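Local atomic coordinates of putative oxidoreductase molybdopterin-binding subunit (Sulfolobus tokodaii, PDB entry 4ZOH), a protein that probably serves as the molybdopterin-binding catalytic subunit of an oxidoreductase of the xanthine dehydrogenase and aldehyde oxidase family, and binds pterin cytosine dinucleotide. Residues A[571-577]-A[681-686]; A[611-615]-A[646-651]. One frame throughout, in Å; residues are numbered along the deposited sequence.

Overall arrangement
Contacts 1 and 2 illustrate how one helical layer can be fixed to a beta sheet and to a loop at once. Their centres lie about 11 Å apart, and two packing pairs join them: His571 CE1 meets Ile611 CD1 at 4.1 Å, and Ile682 CG1 meets Met615 CB at 4.1 Å. Contact 1 sets helix 673-688 against strand 568-577; contact 2 sets the adjacent helix 600-619 against the loop leading into strand 651-655 of the same sheet. The pterin cytosine dinucleotide is about 13 Å from the side chain of His571 and about 11 Å from that of Val612, which is also about 11 Å from an iron-sulfur cluster.

Contact 1 (A[571-577]-A[681-686]); sequences HLALVKV and TIINAV
His571 meets Thr681 with the base of its side chain: CB lies 3.5 Å from Thr681 OG1, while the imidazole leads off to hydrogen-bond Tyr588 and Asp592 on strand 583-593. The threonine hydroxyl has its own polar partners, Ser409 and the carbonyl of Ala677. Its other branch does the packing. Thr681 CG2 rests over the flat face of the peptide joining Leu572 to Ala573, 3.5 Å from Leu572 C and equally close to Ala573 N. The next side chain directed at the helix, that of Ala573, is small enough to let the helix come near, and its CB takes the end of Ile682, whose CD1 arrives at 3.6 Å. This is helix-on-sheet packing of an alpha/beta layer: strand 568-577, an inner strand of a four-stranded mixed sheet, runs under helix 673-688, the two segment axes approaching to 7.6 Å at a crossing angle of -40°. At Val575 both methyls bear on one helix residue, with CG1 at 3.7 Å and CG2 at 3.9 Å from Ala685 CB. That pose follows from chi1 of -56°, which places CG1 opposite the carbonyl carbon and CG2 between that carbon and the backbone N. Farther along, Val577 adds a looser touch, its CG2 standing 4.4 Å from Val686 CG1 at the last residue of the strand.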
ATOM      1  N   HIS A 571       7.987  25.694  38.517  1.00 22.67           N
ATOM      2  CA  HIS A 571       7.522  26.398  37.365  1.00 23.16           C
ATOM      3  C   HIS A 571       6.886  27.617  37.952  1.00 26.91           C
ATOM      4  O   HIS A 571       6.470  27.591  39.101  1.00 27.42           O
ATOM      5  CB  HIS A 571       6.479  25.584  36.520  1.00 19.94           C
ATOM      6  CG  HIS A 571       7.096  24.445  35.736  1.00 18.30           C
ATOM      7  ND1 HIS A 571       6.585  24.006  34.520  1.00 16.08           N
ATOM      8  CD2 HIS A 571       8.176  23.657  35.995  1.00 17.01           C
ATOM      9  CE1 HIS A 571       7.386  23.064  34.039  1.00 15.29           C
ATOM     10  NE2 HIS A 571       8.322  22.785  34.932  1.00 16.74           N
ATOM     11  N   LEU A 572       6.817  28.685  37.143  1.00 25.25           N
ATOM     12  CA  LEU A 572       6.404  29.983  37.586  1.00 25.05           C
ATOM     13  C   LEU A 572       5.712  30.686  36.449  1.00 22.72           C
ATOM     14  O   LEU A 572       6.122  30.544  35.315  1.00 26.39           O
ATOM     15  CB  LEU A 572       7.671  30.777  37.950  1.00 23.69           C
ATOM     16  CG  LEU A 572       8.560  30.215  39.015  1.00 25.17           C
ATOM     17  CD1 LEU A 572       9.782  29.684  38.362  1.00 24.13           C
ATOM     18  CD2 LEU A 572       9.005  31.360  39.922  1.00 29.96           C
ATOM     19  N   ALA A 573       4.653  31.409  36.745  1.00 23.93           N
ATOM     20  CA  ALA A 573       3.966  32.160  35.723  1.00 25.42           C
ATOM     21  C   ALA A 573       3.617  33.546  36.235  1.00 26.32           C
ATOM     22  O   ALA A 573       3.443  33.718  37.433  1.00 29.32           O
ATOM     23  CB  ALA A 573       2.710  31.453  35.304  1.00 25.02           C
ATOM     24  N   LEU A 574       3.471  34.495  35.316  1.00 26.24           N
ATOM     25  CA  LEU A 574       3.067  35.859  35.618  1.00 27.29           C
ATOM     26  C   LEU A 574       1.897  36.072  34.748  1.00 24.15           C
ATOM     27  O   LEU A 574       1.998  35.892  33.520  1.00 29.00           O
ATOM     28  CB  LEU A 574       4.193  36.901  35.236  1.00 25.82           C
ATOM     29  CG  LEU A 574       3.892  38.422  35.499  1.00 27.44           C
ATOM     30  CD1 LEU A 574       4.054  38.733  36.968  1.00 28.10           C
ATOM     31  CD2 LEU A 574       4.863  39.347  34.728  1.00 31.01           C
ATOM     32  N   VAL A 575       0.799  36.502  35.321  1.00 24.53           N
ATOM     33  CA  VAL A 575      -0.420  36.629  34.496  1.00 24.24           C
ATOM     34  C   VAL A 575      -1.049  37.955  34.767  1.00 24.83           C
ATOM     35  O   VAL A 575      -0.732  38.555  35.784  1.00 26.71           O
ATOM     36  CB  VAL A 575      -1.492  35.533  34.857  1.00 26.83           C
ATOM     37  CG1 VAL A 575      -0.940  34.101  34.736  1.00 25.92           C
ATOM     38  CG2 VAL A 575      -2.116  35.734  36.248  1.00 27.09           C
ATOM     39  N   LYS A 576      -2.039  38.313  33.954  1.00 25.57           N
ATOM     40  CA  LYS A 576      -2.888  39.476  34.132  1.00 27.36           C
ATOM     41  C   LYS A 576      -4.311  39.069  33.806  1.00 27.12           C
ATOM     42  O   LYS A 576      -4.516  38.192  32.978  1.00 25.78           O
ATOM     43  CB  LYS A 576      -2.477  40.591  33.156  1.00 34.85           C
ATOM     44  CG  LYS A 576      -1.242  41.381  33.593  1.00 41.85           C
ATOM     45  CD  LYS A 576      -1.299  42.774  32.978  1.00 55.17           C
ATOM     46  CE  LYS A 576      -2.293  43.682  33.717  1.00 57.41           C
ATOM     47  NZ  LYS A 576      -1.747  44.265  34.999  1.00 55.10           N
ATOM     48  N   VAL A 577      -5.290  39.681  34.449  1.00 25.50           N
ATOM     49  CA  VAL A 577      -6.691  39.411  34.151  1.00 28.01           C
ATOM     50  C   VAL A 577      -7.232  40.757  33.780  1.00 30.80           C
ATOM     51  O   VAL A 577      -6.839  41.714  34.399  1.00 35.58           O
ATOM     52  CB  VAL A 577      -7.442  38.856  35.399  1.00 27.91           C
ATOM     53  CG1 VAL A 577      -8.891  38.572  35.107  1.00 22.81           C
ATOM     54  CG2 VAL A 577      -6.781  37.572  35.865  1.00 28.78           C
ATOM     55  N   THR A 681       0.464  25.798  38.513  1.00 25.86           N
ATOM     56  CA  THR A 681       1.254  27.062  38.342  1.00 25.92           C
ATOM     57  C   THR A 681       0.352  28.193  37.930  1.00 25.30           C
ATOM     58  O   THR A 681       0.305  29.256  38.591  1.00 27.48           O
ATOM     59  CB  THR A 681       2.399  26.935  37.334  1.00 20.85           C
ATOM     60  OG1 THR A 681       3.278  25.929  37.822  1.00 18.86           O
ATOM     61  CG2 THR A 681       3.271  28.289  37.300  1.00 21.14           C
ATOM     62  N   ILE A 682      -0.439  27.921  36.906  1.00 25.49           N
ATOM     63  CA  ILE A 682      -1.320  28.932  36.294  1.00 25.13           C
ATOM     64  C   ILE A 682      -2.501  29.287  37.218  1.00 26.07           C
ATOM     65  O   ILE A 682      -2.888  30.475  37.346  1.00 23.16           O
ATOM     66  CB  ILE A 682      -1.805  28.518  34.869  1.00 22.49           C
ATOM     67  CG1 ILE A 682      -0.629  28.481  33.827  1.00 22.39           C
ATOM     68  CG2 ILE A 682      -2.950  29.413  34.465  1.00 20.83           C
ATOM     69  CD1 ILE A 682       0.005  29.835  33.623  1.00 23.84           C
ATOM     70  N   ILE A 683      -3.120  28.248  37.807  1.00 26.24           N
ATOM     71  CA  ILE A 683      -4.184  28.501  38.754  1.00 23.45           C
ATOM     72  C   ILE A 683      -3.633  29.322  39.983  1.00 19.94           C
ATOM     73  O   ILE A 683      -4.312  30.226  40.434  1.00 17.99           O
ATOM     74  CB  ILE A 683      -4.939  27.216  39.240  1.00 24.53           C
ATOM     75  CG1 ILE A 683      -5.617  26.472  38.047  1.00 19.77           C
ATOM     76  CG2 ILE A 683      -5.987  27.688  40.297  1.00 24.06           C
ATOM     77  CD1 ILE A 683      -6.766  27.298  37.401  1.00 16.98           C
ATOM     78  N   ASN A 684      -2.465  28.981  40.501  1.00 19.61           N
ATOM     79  CA  ASN A 684      -1.928  29.743  41.644  1.00 24.45           C
ATOM     80  C   ASN A 684      -1.752  31.218  41.269  1.00 30.40           C
ATOM     81  O   ASN A 684      -2.216  32.112  42.008  1.00 35.54           O
ATOM     82  CB  ASN A 684      -0.645  29.113  42.171  1.00 22.19           C
ATOM     83  CG  ASN A 684      -0.918  27.823  42.929  1.00 24.00           C
ATOM     84  OD1 ASN A 684      -2.087  27.477  43.081  1.00 22.82           O
ATOM     85  ND2 ASN A 684       0.151  27.079  43.388  1.00 22.76           N
ATOM     86  N   ALA A 685      -1.200  31.444  40.066  1.00 33.04           N
ATOM     87  CA  ALA A 685      -1.064  32.793  39.487  1.00 28.61           C
ATOM     88  C   ALA A 685      -2.364  33.517  39.441  1.00 27.00           C
ATOM     89  O   ALA A 685      -2.418  34.658  39.967  1.00 29.13           O
ATOM     90  CB  ALA A 685      -0.376  32.811  38.131  1.00 22.63           C
ATOM     91  N   VAL A 686      -3.408  32.905  38.869  1.00 25.32           N
ATOM     92  CA  VAL A 686      -4.674  33.610  38.695  1.00 22.54           C
ATOM     93  C   VAL A 686      -5.280  33.930  40.066  1.00 26.53           C
ATOM     94  O   VAL A 686      -5.999  34.938  40.246  1.00 24.25           O
ATOM     95  CB  VAL A 686      -5.690  32.814  37.883  1.00 23.80           C
ATOM     96  CG1 VAL A 686      -7.034  33.557  37.746  1.00 20.28           C
ATOM     97  CG2 VAL A 686      -5.185  32.577  36.464  1.00 24.16           C
TER

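Contact 2 (A[611-615]-A[646-651]); sequences IVQGM and EIPEKI
Met615 presents a sulfur to a proline ring and a backbone carbonyl together: SD lies 3.8 Å from Pro648 CD and 3.8 Å from Glu646 O. Its side chain leaves the helix extended, with CG anti to the backbone N (chi1 165°) and the next bond also near 180°, which carries the sulfur straight out to the loop. The terminal methyl is modelled too near the proline ring, and its position is doubtful. One turn back, Val612 uses a single branch, CG2, which touches Ile647 CG2 at 4.1 Å and Ile651 CD1 at 4.2 Å and thus spans both sides of the proline in sequence. Ile611 and Ile651 run alongside in opposite directions, the CD1 end of the first reaching CG2 of the second at 4.0 Å, and the CD1 end of Ile651 reaching back to Ile611 CG2 at 4.1 Å. Apolar side chains thus seat an irregular loop on a helix. Cutting Met615 back to an alanine would probably open a gap beside Pro648 and leave this part of the loop less firmly held. Another protein chain of the assembly lies against both the loop and the helix: its side chains hydrogen-bond the carbonyls of Pro648 and Ile651, and its backbone packs on Val612. Met615 and Pro648 both pack on Val585 of strand 583-593, while Ala678 of helix 673-688 lies against Ile611, so helix 600-619 has helix 673-688 along one flank and the loop that runs into strand 651-655 along the next.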
ATOM      1  N   ILE A 611       3.361  22.070  28.922  1.00 22.52           N
ATOM      2  CA  ILE A 611       2.999  23.337  29.552  1.00 21.35           C
ATOM      3  C   ILE A 611       1.753  23.957  28.975  1.00 20.53           C
ATOM      4  O   ILE A 611       0.872  24.437  29.737  1.00 21.69           O
ATOM      5  CB  ILE A 611       4.194  24.367  29.551  1.00 23.02           C
ATOM      6  CG1 ILE A 611       5.260  23.959  30.591  1.00 23.48           C
ATOM      7  CG2 ILE A 611       3.745  25.758  29.963  1.00 20.22           C
ATOM      8  CD1 ILE A 611       6.680  24.543  30.293  1.00 23.29           C
ATOM      9  N   VAL A 612       1.645  23.975  27.645  1.00 17.58           N
ATOM     10  CA  VAL A 612       0.481  24.610  27.038  1.00 16.72           C
ATOM     11  C   VAL A 612      -0.788  23.781  27.246  1.00 18.55           C
ATOM     12  O   VAL A 612      -1.870  24.335  27.412  1.00 19.38           O
ATOM     13  CB  VAL A 612       0.723  24.906  25.509  1.00 16.35           C
ATOM     14  CG1 VAL A 612      -0.565  25.267  24.783  1.00 15.56           C
ATOM     15  CG2 VAL A 612       1.751  26.071  25.322  1.00 18.48           C
ATOM     16  N   GLN A 613      -0.668  22.445  27.196  1.00 20.07           N
ATOM     17  CA  GLN A 613      -1.838  21.590  27.617  1.00 22.32           C
ATOM     18  C   GLN A 613      -2.273  21.861  29.089  1.00 20.22           C
ATOM     19  O   GLN A 613      -3.434  22.128  29.359  1.00 20.79           O
ATOM     20  CB  GLN A 613      -1.542  20.097  27.333  1.00 19.11           C
ATOM     21  CG  GLN A 613      -1.832  19.817  25.864  1.00 16.80           C
ATOM     22  CD  GLN A 613      -1.303  18.458  25.487  1.00 19.51           C
ATOM     23  OE1 GLN A 613      -0.274  18.021  26.002  1.00 20.22           O
ATOM     24  NE2 GLN A 613      -2.026  17.755  24.611  1.00 19.27           N
ATOM     25  N   GLY A 614      -1.294  21.891  29.996  1.00 20.30           N
ATOM     26  CA  GLY A 614      -1.587  22.154  31.439  1.00 21.06           C
ATOM     27  C   GLY A 614      -2.234  23.527  31.625  1.00 21.61           C
ATOM     28  O   GLY A 614      -3.202  23.650  32.374  1.00 21.45           O
ATOM     29  N   MET A 615      -1.759  24.548  30.871  1.00 23.73           N
ATOM     30  CA  MET A 615      -2.349  25.908  30.957  1.00 22.15           C
ATOM     31  C   MET A 615      -3.764  25.911  30.415  1.00 19.06           C
ATOM     32  O   MET A 615      -4.669  26.593  30.937  1.00 19.11           O
ATOM     33  CB  MET A 615      -1.459  26.870  30.155  1.00 25.49           C
ATOM     34  CG  MET A 615      -2.130  28.203  29.872  1.00 29.07           C
ATOM     35  SD  MET A 615      -1.182  29.346  28.815  1.00 40.94           S
ATOM     36  CE  MET A 615       0.436  28.671  29.165  1.00 41.13           C
ATOM     37  N   GLU A 646      -3.313  32.118  22.268  1.00 31.27           N
ATOM     38  CA  GLU A 646      -3.508  31.907  23.697  1.00 31.47           C
ATOM     39  C   GLU A 646      -2.274  31.385  24.461  1.00 35.31           C
ATOM     40  O   GLU A 646      -2.423  30.839  25.502  1.00 49.79           O
ATOM     41  CB  GLU A 646      -4.752  31.045  23.947  1.00 25.59           C
ATOM     42  CG  GLU A 646      -6.047  31.772  23.628  1.00 25.79           C
ATOM     43  CD  GLU A 646      -6.340  31.814  22.130  1.00 26.99           C
ATOM     44  OE1 GLU A 646      -6.097  30.781  21.430  1.00 25.73           O
ATOM     45  OE2 GLU A 646      -6.793  32.874  21.644  1.00 28.16           O
ATOM     46  N   ILE A 647      -1.068  31.523  23.956  1.00 32.69           N
ATOM     47  CA  ILE A 647       0.040  30.948  24.645  1.00 31.57           C
ATOM     48  C   ILE A 647       0.758  32.042  25.417  1.00 35.81           C
ATOM     49  O   ILE A 647       0.634  33.214  25.070  1.00 40.34           O
ATOM     50  CB  ILE A 647       1.003  30.146  23.693  1.00 31.81           C
ATOM     51  CG1 ILE A 647       1.801  31.106  22.793  1.00 32.07           C
ATOM     52  CG2 ILE A 647       0.210  29.018  23.001  1.00 28.86           C
ATOM     53  CD1 ILE A 647       2.907  30.534  21.872  1.00 36.70           C
ATOM     54  N   PRO A 648       1.554  31.667  26.441  1.00 33.60           N
ATOM     55  CA  PRO A 648       2.381  32.664  27.060  1.00 33.01           C
ATOM     56  C   PRO A 648       3.266  33.350  25.999  1.00 35.84           C
ATOM     57  O   PRO A 648       3.819  32.709  25.110  1.00 33.52           O
ATOM     58  CB  PRO A 648       3.239  31.858  28.053  1.00 36.76           C
ATOM     59  CG  PRO A 648       2.542  30.523  28.197  1.00 40.08           C
ATOM     60  CD  PRO A 648       1.962  30.300  26.829  1.00 37.30           C
ATOM     61  N   GLU A 649       3.363  34.656  26.077  1.00 38.08           N
ATOM     62  CA  GLU A 649       4.247  35.403  25.184  1.00 38.21           C
ATOM     63  C   GLU A 649       5.644  34.813  25.106  1.00 33.92           C
ATOM     64  O   GLU A 649       6.240  34.766  24.051  1.00 36.82           O
ATOM     65  CB  GLU A 649       4.293  36.833  25.684  1.00 50.57           C
ATOM     66  CG  GLU A 649       2.898  37.376  25.957  1.00 54.97           C
ATOM     67  CD  GLU A 649       2.880  38.852  26.265  1.00 74.87           C
ATOM     68  OE1 GLU A 649       1.789  39.319  26.689  1.00 90.15           O
ATOM     69  OE2 GLU A 649       3.932  39.534  26.083  1.00 73.84           O
ATOM     70  N   LYS A 650       6.145  34.295  26.226  1.00 31.85           N
ATOM     71  CA  LYS A 650       7.385  33.588  26.237  1.00 31.51           C
ATOM     72  C   LYS A 650       7.377  32.486  27.294  1.00 31.43           C
ATOM     73  O   LYS A 650       6.848  32.682  28.397  1.00 33.89           O
ATOM     74  CB  LYS A 650       8.510  34.598  26.529  1.00 34.70           C
ATOM     75  CG  LYS A 650       9.897  34.028  26.492  1.00 39.09           C
ATOM     76  CD  LYS A 650      10.285  33.340  25.197  1.00 48.13           C
ATOM     77  CE  LYS A 650      11.811  33.246  25.155  1.00 49.97           C
ATOM     78  NZ  LYS A 650      12.156  31.939  24.570  1.00 52.43           N
ATOM     79  N   ILE A 651       7.984  31.347  26.962  1.00 27.26           N
ATOM     80  CA  ILE A 651       8.171  30.292  27.917  1.00 26.78           C
ATOM     81  C   ILE A 651       9.648  30.038  27.914  1.00 27.06           C
ATOM     82  O   ILE A 651      10.212  29.653  26.879  1.00 26.56           O
ATOM     83  CB  ILE A 651       7.465  28.979  27.445  1.00 29.40           C
ATOM     84  CG1 ILE A 651       5.949  29.162  27.369  1.00 31.39           C
ATOM     85  CG2 ILE A 651       7.818  27.819  28.369  1.00 27.97           C
ATOM     86  CD1 ILE A 651       5.185  27.943  26.871  1.00 35.98           C
TER